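Local coordinates for protein diol-dehydratase (Roseburia inulinivorans, PDB 5I2A) that dehydrates 1,2-propanediol as a B12-independent diol dehydratase of the glycyl radical enzyme family, at residues A[451-455]-A[694-698]; A[599-604]-A[626-631]; A[220-224]-A[271-275]; A[356-360]-A[386-390]; A[647-651]-A[710-714]. All coordinates share one frame. Numbering follows the deposited sequence.

In the fold
Contact 1 lies nearest the middle of the chain, its centre about 6 Å from the chain's centre, and a 1,2-ethanediol bound there to D452 occupies what is probably the diol pocket inside the glycyl radical enzyme barrel. The other four centres lie 24 to 35 Å from the chain's centre. Contacts 2 and 5 share one side, with nearest atoms about 9 Å apart, and are tied by the consecutive helices 620-632 and 637-651. Contact 3 lies on the opposite side, its centre about 54 Å from that of contact 2. Contact 4, about 30 Å from contact 1 between centres, joins loops after neighbouring strands. Along the chain, contact 2 falls inside the loop closed by contact 1, whereas contacts 1 and 5 cross.

Contact 1: A[451-455]-A[694-698]; sequences HDAAF and YPVSA. With EDO (1,2-ethanediol), chain C.
Y694 opens 694-698 with an extended backbone, and its p rotamer (chi1 67°) carries the phenol across to the loop entering strand 454-457. There Y694 OH donates a hydrogen bond to the carbonyl O of H451 at 2.7 Å and lies 3.1 Å from CB of D452. P695 CA is 7.7 Å from F455 CA. A type II' turn runs from P695 to A698, closed by A698 N to P695 O at 2.8 Å. V696 occupies the second turn position with phi/psi 49/-127°, and its CG2 packs 3.7 Å from CZ of F455. A698 CB completes the apolar patch, 3.6 Å from CD2 of F455, whose ring is set by an m rotamer. D452 is t, chi1 -165°; its OD2 receives a 2.6 Å hydrogen bond from O2 of the 1,2-ethanediol, and C1 of that diol is 3.5 Å from Y694 OH. E440, H166, H283 and S284 also hydrogen-bond the diol, which is probably from the crystallisation liquor; its two hydroxyls are consistent with a site for the diol substrate inside the glycyl radical enzyme barrel. Strand 454-457 pairs parallel with 548-556 and antiparallel with 154-155, while 694-698 leads directly into helix 699-703, and its P695 and A698 rest on F556 of strand 548-556.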
# COMPACT_ATOMS: atom_id res chain seq x y z
N HIS A 451 20.25 -8.28 -5.56
CA HIS A 451 21.56 -8.92 -5.46
C HIS A 451 22.70 -8.01 -4.97
O HIS A 451 23.79 -8.49 -4.70
CB HIS A 451 21.94 -9.55 -6.80
CG HIS A 451 21.07 -10.71 -7.18
ND1 HIS A 451 21.19 -11.94 -6.58
CD2 HIS A 451 20.06 -10.82 -8.07
CE1 HIS A 451 20.30 -12.77 -7.11
NE2 HIS A 451 19.61 -12.11 -8.02
N ASP A 452 22.46 -6.70 -4.85
CA ASP A 452 23.45 -5.86 -4.19
C ASP A 452 22.78 -4.86 -3.24
O ASP A 452 22.81 -3.65 -3.46
CB ASP A 452 24.31 -5.13 -5.21
CG ASP A 452 25.57 -4.52 -4.58
OD1 ASP A 452 25.84 -4.77 -3.39
OD2 ASP A 452 26.30 -3.81 -5.30
N ALA A 453 22.19 -5.39 -2.17
CA ALA A 453 21.30 -4.63 -1.30
C ALA A 453 22.02 -3.72 -0.32
O ALA A 453 21.44 -2.74 0.14
CB ALA A 453 20.37 -5.59 -0.54
N ALA A 454 23.27 -4.05 0.01
CA ALA A 454 24.06 -3.28 0.97
C ALA A 454 25.50 -3.73 1.00
O ALA A 454 25.85 -4.84 0.56
CB ALA A 454 23.46 -3.36 2.41
N PHE A 455 26.34 -2.84 1.52
CA PHE A 455 27.73 -3.14 1.79
C PHE A 455 27.91 -3.17 3.31
O PHE A 455 27.61 -2.19 3.99
CB PHE A 455 28.64 -2.07 1.18
CG PHE A 455 28.58 -1.97 -0.33
CD1 PHE A 455 28.37 -3.09 -1.11
CD2 PHE A 455 28.78 -0.75 -0.96
CE1 PHE A 455 28.34 -3.00 -2.50
CE2 PHE A 455 28.75 -0.64 -2.36
CZ PHE A 455 28.53 -1.78 -3.13
N TYR A 694 31.54 -9.80 -1.90
CA TYR A 694 32.21 -9.11 -2.99
C TYR A 694 32.22 -7.61 -2.71
O TYR A 694 31.42 -7.13 -1.91
CB TYR A 694 31.53 -9.42 -4.33
CG TYR A 694 30.12 -8.90 -4.54
CD1 TYR A 694 29.89 -7.58 -4.93
CD2 TYR A 694 29.01 -9.75 -4.43
CE1 TYR A 694 28.62 -7.12 -5.18
CE2 TYR A 694 27.71 -9.29 -4.70
CZ TYR A 694 27.53 -7.98 -5.06
OH TYR A 694 26.27 -7.49 -5.33
N PRO A 695 33.15 -6.89 -3.33
CA PRO A 695 33.35 -5.50 -2.89
C PRO A 695 32.96 -4.39 -3.86
O PRO A 695 32.91 -3.25 -3.42
CB PRO A 695 34.86 -5.46 -2.68
CG PRO A 695 35.37 -6.28 -3.83
CD PRO A 695 34.35 -7.42 -4.00
N VAL A 696 32.70 -4.71 -5.13
CA VAL A 696 32.63 -3.69 -6.18
C VAL A 696 33.89 -2.82 -6.02
O VAL A 696 34.97 -3.38 -5.93
CB VAL A 696 31.33 -2.87 -6.14
CG1 VAL A 696 31.07 -2.23 -7.52
CG2 VAL A 696 30.15 -3.78 -5.79
N SER A 697 33.78 -1.49 -5.92
CA SER A 697 35.00 -0.72 -5.62
C SER A 697 34.95 -0.15 -4.20
O SER A 697 35.76 0.70 -3.83
CB SER A 697 35.21 0.40 -6.64
OG SER A 697 34.26 1.45 -6.53
N ALA A 698 34.02 -0.66 -3.39
CA ALA A 698 33.69 -0.06 -2.10
C ALA A 698 34.63 -0.44 -0.97
O ALA A 698 34.50 0.08 0.14
CB ALA A 698 32.25 -0.40 -1.72
C1 EDO C . 26.70 -5.73 -8.35
O1 EDO C . 25.54 -6.32 -8.93
C2 EDO C . 26.61 -4.21 -8.58
O2 EDO C . 25.55 -3.61 -7.81

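Contact 2: A[599-604]-A[626-631]; sequences TAGDIA and TIRQVL
Two helical segments, 599-604 and 626-631, cross at 140° between N-to-C directions, roughly antiparallel, with axes 8.6 Å apart at closest approach. The register sets A600 against I627 (CA to CA 5.1 Å) and A604 against T626 (CA to CA 5.9 Å). V630, in the t rotamer, is the main bump, set into the hollow between T599, A600 and I603: V630 CG1 sits 3.7 Å from A600 CA and 4.1 Å from T599 CG2, while V630 CG2 meets I603 CD1 at 3.9 Å. L631 CD2 closes over A600 from the next position, 3.8 Å from A600 CB. At the other end, A604 gives a second, shallow seat, with I627 CG1 3.7 Å from A604 CB, and T626 CG2 lies 3.8 Å from I603 CG2. The low bulk of A600 and A604, one turn apart, permits this close approach between 597-613 and 620-632, consecutive helices forming an antiparallel hairpin. No hydrogen bond crosses between the segments; T626 OG1 bonds instead to V622 O in its own helix. Apolar fit and van der Waals contact therefore hold these segments together.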
# COMPACT_ATOMS: atom_id res chain seq x y z
N THR A 599 41.30 11.11 11.43
CA THR A 599 41.39 11.06 12.87
C THR A 599 41.33 12.47 13.48
O THR A 599 40.67 12.70 14.50
CB THR A 599 42.65 10.34 13.31
OG1 THR A 599 42.61 9.00 12.82
CG2 THR A 599 42.76 10.32 14.83
N ALA A 600 41.99 13.42 12.84
CA ALA A 600 41.96 14.81 13.30
C ALA A 600 40.52 15.30 13.38
O ALA A 600 40.09 15.81 14.40
CB ALA A 600 42.77 15.69 12.38
N GLY A 601 39.77 15.12 12.29
CA GLY A 601 38.37 15.48 12.24
C GLY A 601 37.53 14.79 13.30
O GLY A 601 36.71 15.44 13.95
N ASP A 602 37.74 13.49 13.48
CA ASP A 602 36.98 12.73 14.47
C ASP A 602 37.15 13.33 15.87
O ASP A 602 36.18 13.63 16.56
CB ASP A 602 37.41 11.26 14.51
CG ASP A 602 36.84 10.45 13.36
OD1 ASP A 602 35.91 10.90 12.67
OD2 ASP A 602 37.34 9.33 13.16
N ILE A 603 38.40 13.50 16.27
CA ILE A 603 38.71 14.04 17.59
C ILE A 603 38.24 15.49 17.72
O ILE A 603 37.75 15.90 18.77
CB ILE A 603 40.21 13.91 17.87
CG1 ILE A 603 40.57 12.43 17.97
CG2 ILE A 603 40.59 14.62 19.15
CD1 ILE A 603 42.04 12.15 17.96
N ALA A 604 38.37 16.25 16.64
CA ALA A 604 37.87 17.62 16.61
C ALA A 604 36.38 17.64 16.89
O ALA A 604 35.90 18.45 17.69
CB ALA A 604 38.17 18.29 15.28
N THR A 626 43.00 21.67 18.19
CA THR A 626 42.85 20.24 18.41
C THR A 626 43.28 19.53 17.13
O THR A 626 44.03 18.57 17.17
CB THR A 626 41.43 19.86 18.78
OG1 THR A 626 41.06 20.50 20.00
CG2 THR A 626 41.32 18.36 18.96
N ILE A 627 42.82 20.05 16.00
CA ILE A 627 43.18 19.53 14.68
C ILE A 627 44.68 19.53 14.45
O ILE A 627 45.27 18.48 14.22
CB ILE A 627 42.50 20.34 13.58
CG1 ILE A 627 41.00 20.03 13.55
CG2 ILE A 627 43.14 20.08 12.23
CD1 ILE A 627 40.24 20.94 12.66
N ARG A 628 45.30 20.71 14.55
CA ARG A 628 46.71 20.86 14.23
C ARG A 628 47.52 19.98 15.18
O ARG A 628 48.53 19.39 14.80
CB ARG A 628 47.15 22.33 14.31
CG ARG A 628 48.56 22.60 13.79
CD ARG A 628 49.25 23.72 14.57
NE ARG A 628 49.16 23.50 16.01
CZ ARG A 628 50.21 23.37 16.81
NH1 ARG A 628 51.44 23.42 16.31
NH2 ARG A 628 50.03 23.17 18.11
N GLN A 629 47.03 19.87 16.41
CA GLN A 629 47.63 19.01 17.42
C GLN A 629 47.65 17.53 17.03
O GLN A 629 48.70 16.88 17.10
CB GLN A 629 46.87 19.19 18.73
CG GLN A 629 47.24 18.27 19.86
CD GLN A 629 46.43 18.59 21.10
OE1 GLN A 629 46.33 19.75 21.51
NE2 GLN A 629 45.83 17.56 21.70
N VAL A 630 46.49 16.99 16.66
CA VAL A 630 46.40 15.60 16.22
C VAL A 630 47.35 15.36 15.05
O VAL A 630 48.11 14.40 15.03
CB VAL A 630 44.97 15.22 15.81
CG1 VAL A 630 44.93 13.80 15.24
CG2 VAL A 630 44.02 15.37 16.98
N LEU A 631 47.29 16.26 14.07
CA LEU A 631 48.08 16.13 12.86
C LEU A 631 49.58 16.17 13.15
O LEU A 631 50.36 15.51 12.46
CB LEU A 631 47.71 17.24 11.88
CG LEU A 631 46.30 17.12 11.31
CD1 LEU A 631 46.06 18.23 10.32
CD2 LEU A 631 46.12 15.75 10.65

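Contact 3: A[220-224]-A[271-275]; sequences YANRY and FIQQV
Helices 200-233 and 262-279 cross here in the helical surroundings of the glycyl radical enzyme barrel, joined mainly through large side chains: the short axes stay 12.3 Å apart at closest approach, with 114° between their N-to-C directions. The nearest CA pair, A221 with F271, is 7.4 Å apart. Y220, chi1 t, points toward the partner helix. Its CD2 lies 3.9 Å from V275 CG1 and 4.3 Å from F271 CE1, so the ring fits beside both residues. A221 supplies a small surface for F271: A221 CB is 3.7 Å from F271 CE2, and A221 CA makes an off-centre CH-pi contact 4.3 Å from the ring centroid. One turn beyond Y220, Y224 (m) brings CD2 to 3.9 Å from F271 CE1; the two rings are oblique, centroids 5.6 Å apart and planes at 51°. F271 (chi1 -86°) thus fits among Y220, A221 and Y224, and C251 of helix 238-253 also touches it. The polar end is a small network: Y224 OH, which also bonds to S77 N, donates to Y220 OH at 3.0 Å. Q274 uses NE2 to bond T78 OG1 and, weakly, Y220: its NE2 lies 3.1 Å from Y220 OH, with an N-H...O angle of 128°.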
# COMPACT_ATOMS: atom_id res chain seq x y z
N TYR A 220 7.91 3.55 -28.73
CA TYR A 220 9.28 4.04 -28.69
C TYR A 220 10.06 3.55 -29.92
O TYR A 220 10.71 4.33 -30.60
CB TYR A 220 9.98 3.59 -27.40
CG TYR A 220 11.33 4.24 -27.17
CD1 TYR A 220 11.42 5.60 -26.98
CD2 TYR A 220 12.49 3.49 -27.13
CE1 TYR A 220 12.64 6.21 -26.75
CE2 TYR A 220 13.71 4.08 -26.90
CZ TYR A 220 13.78 5.44 -26.72
OH TYR A 220 15.00 6.04 -26.52
N ALA A 221 9.96 2.26 -30.20
CA ALA A 221 10.63 1.66 -31.34
C ALA A 221 10.21 2.32 -32.65
O ALA A 221 11.03 2.58 -33.53
CB ALA A 221 10.34 0.18 -31.38
N ASN A 222 8.92 2.59 -32.77
CA ASN A 222 8.39 3.19 -33.98
C ASN A 222 8.83 4.64 -34.15
O ASN A 222 8.90 5.13 -35.27
CB ASN A 222 6.87 3.07 -33.99
CG ASN A 222 6.41 1.74 -34.55
OD1 ASN A 222 6.22 1.61 -35.75
ND2 ASN A 222 6.28 0.74 -33.69
N ARG A 223 9.15 5.31 -33.04
CA ARG A 223 9.76 6.63 -33.15
C ARG A 223 11.12 6.54 -33.86
O ARG A 223 11.49 7.42 -34.64
CB ARG A 223 9.91 7.29 -31.78
CG ARG A 223 8.58 7.63 -31.11
CD ARG A 223 8.81 8.32 -29.78
NE ARG A 223 9.47 9.60 -29.95
CZ ARG A 223 10.24 10.17 -29.03
NH1 ARG A 223 10.45 9.56 -27.86
NH2 ARG A 223 10.81 11.34 -29.28
N TYR A 224 11.87 5.46 -33.61
CA TYR A 224 13.16 5.27 -34.27
C TYR A 224 12.99 4.92 -35.75
O TYR A 224 13.76 5.38 -36.58
CB TYR A 224 13.98 4.18 -33.55
CG TYR A 224 14.69 4.75 -32.34
CD1 TYR A 224 15.94 5.35 -32.47
CD2 TYR A 224 14.08 4.76 -31.09
CE1 TYR A 224 16.58 5.91 -31.37
CE2 TYR A 224 14.71 5.31 -29.99
CZ TYR A 224 15.95 5.89 -30.13
OH TYR A 224 16.56 6.44 -29.03
N PHE A 271 16.47 -2.80 -27.42
CA PHE A 271 15.36 -1.97 -26.93
C PHE A 271 14.93 -2.39 -25.51
O PHE A 271 14.68 -1.55 -24.67
CB PHE A 271 14.17 -2.03 -27.90
CG PHE A 271 14.26 -1.03 -29.04
CD1 PHE A 271 14.73 0.25 -28.83
CD2 PHE A 271 13.88 -1.39 -30.33
CE1 PHE A 271 14.81 1.17 -29.87
CE2 PHE A 271 13.95 -0.47 -31.38
CZ PHE A 271 14.41 0.80 -31.16
N ILE A 272 14.88 -3.69 -25.25
CA ILE A 272 14.51 -4.16 -23.93
C ILE A 272 15.59 -3.76 -22.91
O ILE A 272 15.27 -3.20 -21.87
CB ILE A 272 14.28 -5.68 -23.89
CG1 ILE A 272 13.13 -6.07 -24.82
CG2 ILE A 272 13.99 -6.12 -22.47
CD1 ILE A 272 11.81 -5.30 -24.53
N GLN A 273 16.85 -4.01 -23.25
CA GLN A 273 17.99 -3.63 -22.40
C GLN A 273 17.95 -2.14 -22.06
O GLN A 273 18.22 -1.75 -20.93
CB GLN A 273 19.32 -3.95 -23.08
CG GLN A 273 20.55 -3.71 -22.20
CD GLN A 273 20.68 -4.72 -21.06
OE1 GLN A 273 20.01 -5.76 -21.05
NE2 GLN A 273 21.56 -4.43 -20.11
N GLN A 274 17.63 -1.33 -23.06
CA GLN A 274 17.61 0.11 -22.88
C GLN A 274 16.42 0.60 -22.06
O GLN A 274 16.60 1.33 -21.08
CB GLN A 274 17.61 0.82 -24.25
CG GLN A 274 17.71 2.33 -24.12
CD GLN A 274 17.25 3.07 -25.38
OE1 GLN A 274 16.82 2.45 -26.35
NE2 GLN A 274 17.35 4.39 -25.36
N VAL A 275 15.20 0.21 -22.43
CA VAL A 275 14.03 0.84 -21.80
C VAL A 275 13.86 0.41 -20.34
O VAL A 275 13.32 1.16 -19.55
CB VAL A 275 12.71 0.56 -22.57
CG1 VAL A 275 12.78 1.15 -23.98
CG2 VAL A 275 12.36 -0.93 -22.57

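Contact 4: A[356-360]-A[386-390]; sequences GRDAT and WHGSS
D358 is the polar link between 356-360 and 386-390. D358 OD1 accepts a nearly straight hydrogen bond from NE1 of W386 (3.0 Å, 170°), and D358 OD2 takes a weak one from S390 N (3.3 Å, 134°). D358 OD2 also receives T360 OG1 at 2.7 Å, which fixes the carboxylate, chi1 -170°, from its own side. The second segment holds its shape through a type I turn from W386 to S389, with S389 N to W386 O at 2.9 Å and W386 N to S389 OG at 2.8 Å. Both segments are loops following the adjacent parallel strands 346-350 and 380-385 of a five-stranded mixed sheet, each leading into a helix; S390 is the N-cap of helix 391-402, and its OG caps L393 N and also bonds to Y4 OH. The CA atoms of D358 and S389 are 6.0 Å apart, those of T360 and S390 6.7 Å. Packing against the six-membered ring of W386, set by a p rotamer, comes from G356 O (3.4 Å from CH2) and R357 C (3.7 Å from CZ2). Further along, S390 CB is 3.5 Å from T360 OG1.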
# COMPACT_ATOMS: atom_id res chain seq x y z
N GLY A 356 21.82 -30.96 -19.64
CA GLY A 356 23.10 -31.27 -19.01
C GLY A 356 24.25 -31.53 -19.98
O GLY A 356 25.23 -32.18 -19.61
N ARG A 357 24.13 -31.03 -21.20
CA ARG A 357 25.24 -31.10 -22.16
C ARG A 357 25.89 -29.74 -22.36
O ARG A 357 25.34 -28.72 -21.96
CB ARG A 357 24.74 -31.64 -23.49
CG ARG A 357 24.15 -33.02 -23.34
CD ARG A 357 23.67 -33.61 -24.64
NE ARG A 357 23.03 -34.90 -24.40
CZ ARG A 357 22.58 -35.70 -25.35
NH1 ARG A 357 22.71 -35.37 -26.62
NH2 ARG A 357 22.00 -36.85 -25.03
N ASP A 358 27.07 -29.71 -22.98
CA ASP A 358 27.79 -28.44 -23.13
C ASP A 358 27.01 -27.49 -24.03
O ASP A 358 26.49 -27.89 -25.05
CB ASP A 358 29.19 -28.66 -23.69
CG ASP A 358 30.04 -27.39 -23.61
OD1 ASP A 358 30.07 -26.76 -22.54
OD2 ASP A 358 30.67 -27.03 -24.61
N ALA A 359 26.95 -26.22 -23.65
CA ALA A 359 26.07 -25.28 -24.33
C ALA A 359 26.81 -24.40 -25.34
O ALA A 359 26.20 -23.51 -25.94
CB ALA A 359 25.36 -24.39 -23.30
N THR A 360 28.10 -24.65 -25.51
CA THR A 360 28.92 -23.85 -26.40
C THR A 360 28.35 -23.83 -27.81
O THR A 360 27.92 -24.85 -28.31
CB THR A 360 30.36 -24.38 -26.45
OG1 THR A 360 30.90 -24.42 -25.13
CG2 THR A 360 31.25 -23.51 -27.32
N TRP A 386 32.25 -25.72 -16.43
CA TRP A 386 31.82 -26.99 -15.84
C TRP A 386 32.71 -28.12 -16.35
O TRP A 386 33.53 -27.91 -17.24
CB TRP A 386 30.33 -27.26 -16.13
CG TRP A 386 30.01 -27.70 -17.52
CD1 TRP A 386 30.14 -26.97 -18.67
CD2 TRP A 386 29.46 -28.96 -17.91
NE1 TRP A 386 29.73 -27.71 -19.75
CE2 TRP A 386 29.30 -28.93 -19.31
CE3 TRP A 386 29.10 -30.11 -17.21
CZ2 TRP A 386 28.79 -30.02 -20.03
CZ3 TRP A 386 28.59 -31.20 -17.92
CH2 TRP A 386 28.44 -31.14 -19.32
N HIS A 387 32.57 -29.31 -15.78
CA HIS A 387 33.49 -30.40 -16.10
C HIS A 387 33.48 -30.75 -17.59
O HIS A 387 34.49 -31.14 -18.13
CB HIS A 387 33.17 -31.65 -15.25
CG HIS A 387 31.89 -32.34 -15.61
ND1 HIS A 387 30.73 -32.19 -14.89
CD2 HIS A 387 31.61 -33.24 -16.59
CE1 HIS A 387 29.78 -32.94 -15.42
NE2 HIS A 387 30.29 -33.59 -16.45
N GLY A 388 32.35 -30.53 -18.25
CA GLY A 388 32.27 -30.77 -19.68
C GLY A 388 32.43 -29.54 -20.57
O GLY A 388 32.10 -29.60 -21.75
N SER A 389 32.95 -28.44 -20.03
CA SER A 389 33.20 -27.25 -20.85
C SER A 389 34.05 -27.57 -22.08
O SER A 389 35.02 -28.30 -21.98
CB SER A 389 33.91 -26.15 -20.04
OG SER A 389 33.05 -25.52 -19.13
N SER A 390 33.67 -27.03 -23.22
CA SER A 390 34.51 -27.05 -24.41
C SER A 390 35.90 -26.48 -24.12
O SER A 390 36.03 -25.35 -23.66
CB SER A 390 33.84 -26.27 -25.53
OG SER A 390 34.78 -25.77 -26.45

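Contact 5: A[647-651]-A[710-714]; sequences HEMIL and PDGRL
An Asx turn at D711 shapes the loop 710-714 where it packs on the C-terminal turn of helix 637-651, so the contact joins a helix end to the long loop leading to helix 734-741. In that turn D711 OD1 accepts the backbone N of R713 at 3.2 Å, and OD1 also bonds to T709 OG1. G712 follows with phi/psi 107/-4°, where a CB would jam against the preceding carbonyl and clash with L651 CD2. I650 and G712 are the nearest CA pair, 6.0 Å apart. I650, m then t, lays CG2 over the loop backbone: I650 CG2 is 3.3 Å from P710 O, 3.5 Å from D711 O and 3.7 Å from G712 N. L651 CD2 stays 4.2 Å from G712 CA. Beyond the segments, K655 NZ bonds both I650 O and D711 O, a second tie between helix end and loop, and H647 stacks on Y591. In the t rotamer of this histidine, H647 NE2 lies 3.8 Å from L714 CD2 and, at the ring edge, donates to G712 O at 2.8 Å and 165°.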
# COMPACT_ATOMS: atom_id res chain seq x y z
N HIS A 647 53.99 -3.77 15.51
CA HIS A 647 53.64 -3.85 14.10
C HIS A 647 54.51 -4.87 13.39
O HIS A 647 54.02 -5.67 12.60
CB HIS A 647 53.79 -2.49 13.43
CG HIS A 647 53.07 -2.39 12.12
ND1 HIS A 647 53.57 -1.68 11.05
CD2 HIS A 647 51.88 -2.88 11.72
CE1 HIS A 647 52.72 -1.76 10.04
NE2 HIS A 647 51.69 -2.48 10.42
N GLU A 648 55.81 -4.85 13.68
CA GLU A 648 56.74 -5.75 13.00
C GLU A 648 56.46 -7.20 13.32
O GLU A 648 56.49 -8.03 12.41
CB GLU A 648 58.19 -5.42 13.36
CG GLU A 648 58.79 -4.26 12.55
CD GLU A 648 58.65 -4.41 11.03
OE1 GLU A 648 58.58 -5.56 10.54
OE2 GLU A 648 58.61 -3.38 10.33
N MET A 649 56.18 -7.54 14.58
CA MET A 649 55.91 -8.94 14.87
C MET A 649 54.57 -9.37 14.27
O MET A 649 54.39 -10.53 13.92
CB MET A 649 55.96 -9.24 16.38
CG MET A 649 55.25 -8.28 17.30
SD MET A 649 55.64 -8.68 19.03
CE MET A 649 54.74 -10.19 19.17
N ILE A 650 53.64 -8.43 14.12
CA ILE A 650 52.36 -8.75 13.48
C ILE A 650 52.57 -9.03 11.98
O ILE A 650 52.04 -9.99 11.45
CB ILE A 650 51.33 -7.63 13.69
CG1 ILE A 650 50.70 -7.75 15.08
CG2 ILE A 650 50.24 -7.69 12.63
CD1 ILE A 650 49.92 -6.55 15.50
N LEU A 651 53.37 -8.21 11.31
CA LEU A 651 53.62 -8.41 9.88
C LEU A 651 54.40 -9.69 9.57
O LEU A 651 54.36 -10.17 8.44
CB LEU A 651 54.37 -7.22 9.28
CG LEU A 651 53.61 -5.89 9.30
CD1 LEU A 651 54.44 -4.80 8.64
CD2 LEU A 651 52.27 -6.03 8.62
N PRO A 710 44.31 -5.35 13.73
CA PRO A 710 45.38 -6.21 14.26
C PRO A 710 46.08 -7.07 13.22
O PRO A 710 47.06 -7.72 13.57
CB PRO A 710 44.64 -7.11 15.26
CG PRO A 710 43.41 -6.40 15.61
CD PRO A 710 43.03 -5.60 14.41
N ASP A 711 45.58 -7.10 11.98
CA ASP A 711 46.27 -7.80 10.89
C ASP A 711 47.50 -7.01 10.46
O ASP A 711 48.35 -7.52 9.74
CB ASP A 711 45.33 -8.04 9.70
CG ASP A 711 44.76 -6.75 9.10
OD1 ASP A 711 44.73 -5.72 9.81
OD2 ASP A 711 44.33 -6.77 7.93
N GLY A 712 47.60 -5.76 10.91
CA GLY A 712 48.74 -4.91 10.57
C GLY A 712 48.41 -3.81 9.58
O GLY A 712 49.24 -2.96 9.23
N ARG A 713 47.17 -3.83 9.11
CA ARG A 713 46.66 -2.84 8.20
C ARG A 713 46.61 -1.47 8.89
O ARG A 713 46.14 -1.37 10.02
CB ARG A 713 45.28 -3.27 7.70
CG ARG A 713 44.60 -2.32 6.76
CD ARG A 713 43.14 -2.72 6.45
NE ARG A 713 42.40 -1.47 6.36
CZ ARG A 713 41.94 -0.82 7.42
NH1 ARG A 713 42.07 -1.35 8.64
NH2 ARG A 713 41.34 0.34 7.27
N LEU A 714 47.09 -0.43 8.23
CA LEU A 714 47.11 0.91 8.83
C LEU A 714 45.74 1.58 8.71
O LEU A 714 44.93 1.23 7.85
CB LEU A 714 48.18 1.79 8.18
CG LEU A 714 49.61 1.25 8.28
CD1 LEU A 714 50.63 2.27 7.74
CD2 LEU A 714 49.95 0.84 9.70